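Local structure of type IV secretion system protein DotB (Yersinia pseudotuberculosis IP 31758, 6GEF) at the interface of chains A and B. The protein hydrolyses ATP as the ATPase of a type IVb secretion system, probably to power protein export. Residues are numbered along the deposited sequence; one frame, centred on the assembly and turned at random. Chains: chain A/B, Type IV secretion system protein DotB.

The interface of chains A and B. Residues chain A 298-299, 302-303; chain B 310-311, 314-315.
The C-terminal end of helix 293-302 of chain A, with A:Arg303 just beyond it, packs against helix 306-319 of chain B, and B:Asp315 takes two arginines from across the boundary. A:Arg303 comes in with its guanidinium turned 64° from the carboxylate plane. A:Arg303 NH1 donates to B:Asp315 OD2 at 2.9 Å, nearly in the guanidinium plane and on the syn side of the oxygen. NH2 adds a salt bridge to the same OD2, though as a hydrogen bond it is weak. The other carboxylate oxygen, B:Asp315 OD1, receives A:Arg299 NE at 3.2 Å through its syn lone pair, a fairly straight bond.

Within chain A, A:Ser302 sets the pose of A:Arg303: A:Ser302 OG accepts from A:Arg303 NE (2.7 Å) and NH2, both in the guanidinium plane. Chi1 of 67° tucks OG between the backbone N and the carbonyl carbon, turned back toward A:Arg299 O, where it can donate to that carbonyl and still accept from the guanidinium. The methyl of B:Ala311 lies over the centre of one guanidinium face, B:Ala311 CB 3.5 Å from A:Arg303 CZ, while A:Arg299 NE lies over the opposite face nearer the rim.

Beside this polar cluster, B:Tyr314, its CG anti to the backbone N (chi1 172°), extends along the chain A helix. Its CB and CG meet A:Ser302 CB, B:Tyr314 CE2 lies 3.5 Å from A:Arg299 CA, and the phenol B:Tyr314 OH ends 3.4 Å from A:Arg298 CB. Two positive side chains around B:Asp315 would be expected to stabilise its carboxylate. Salt bridges and tyrosine packing contribute to the junction between neighbouring subunits of the six-copy assembly, which fits the hexameric rings of GspE-family secretion ATPases.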
# COMPACT_ATOMS: atom_id res chain seq x y z
N ARG A 298 -18.23 -18.05 -25.68
CA ARG A 298 -18.54 -16.73 -25.16
C ARG A 298 -17.77 -16.42 -23.84
O ARG A 298 -17.14 -15.39 -23.72
CB ARG A 298 -20.05 -16.63 -24.88
CG ARG A 298 -20.90 -16.33 -26.06
CD ARG A 298 -20.53 -14.97 -26.64
NE ARG A 298 -21.57 -13.97 -26.57
CZ ARG A 298 -22.79 -14.10 -27.07
NH1 ARG A 298 -23.19 -15.27 -27.60
NH2 ARG A 298 -23.63 -13.04 -27.02
N ARG A 299 -17.79 -17.38 -22.91
CA ARG A 299 -17.30 -17.11 -21.60
C ARG A 299 -15.79 -16.95 -21.62
O ARG A 299 -15.22 -16.03 -21.01
CB ARG A 299 -17.72 -18.23 -20.63
CG ARG A 299 -17.00 -18.21 -19.27
CD ARG A 299 -17.99 -18.18 -18.12
NE ARG A 299 -17.39 -17.72 -16.90
CZ ARG A 299 -16.70 -18.46 -16.04
NH1 ARG A 299 -16.46 -19.75 -16.31
NH2 ARG A 299 -16.21 -17.90 -14.93
N SER A 302 -14.84 -13.70 -23.24
CA SER A 302 -15.15 -12.50 -22.47
C SER A 302 -13.95 -12.05 -21.62
O SER A 302 -13.78 -10.87 -21.38
CB SER A 302 -16.38 -12.73 -21.60
OG SER A 302 -16.11 -13.69 -20.59
N ARG A 303 -13.13 -13.01 -21.20
CA ARG A 303 -12.07 -12.70 -20.25
C ARG A 303 -10.98 -11.82 -20.83
O ARG A 303 -10.16 -11.28 -20.08
CB ARG A 303 -11.47 -14.00 -19.67
CG ARG A 303 -12.15 -14.43 -18.37
CD ARG A 303 -13.28 -15.38 -18.63
NE ARG A 303 -14.57 -14.70 -18.62
CZ ARG A 303 -15.28 -14.44 -17.52
NH1 ARG A 303 -14.82 -14.76 -16.32
NH2 ARG A 303 -16.43 -13.82 -17.61
N GLY B 310 -14.88 -6.29 -18.83
CA GLY B 310 -15.63 -7.07 -19.80
C GLY B 310 -16.04 -8.42 -19.29
O GLY B 310 -17.22 -8.76 -19.30
N ALA B 311 -15.07 -9.20 -18.84
CA ALA B 311 -15.37 -10.49 -18.18
C ALA B 311 -16.39 -10.29 -17.08
O ALA B 311 -17.37 -11.03 -16.97
CB ALA B 311 -14.10 -11.12 -17.65
N TYR B 314 -19.85 -9.73 -18.53
CA TYR B 314 -20.40 -10.96 -19.08
C TYR B 314 -20.90 -11.87 -17.96
O TYR B 314 -22.02 -12.38 -18.01
CB TYR B 314 -19.34 -11.68 -19.94
CG TYR B 314 -19.76 -13.05 -20.40
CD1 TYR B 314 -20.39 -13.23 -21.60
CD2 TYR B 314 -19.56 -14.19 -19.59
CE1 TYR B 314 -20.80 -14.51 -22.02
CE2 TYR B 314 -19.98 -15.43 -20.00
CZ TYR B 314 -20.62 -15.58 -21.19
OH TYR B 314 -21.09 -16.79 -21.65
N ASP B 315 -20.06 -12.12 -16.96
CA ASP B 315 -20.49 -12.91 -15.82
C ASP B 315 -21.77 -12.33 -15.20
O ASP B 315 -22.71 -13.08 -14.90
CB ASP B 315 -19.38 -12.97 -14.77
CG ASP B 315 -18.26 -13.89 -15.15
OD1 ASP B 315 -18.55 -14.92 -15.83
OD2 ASP B 315 -17.07 -13.58 -14.82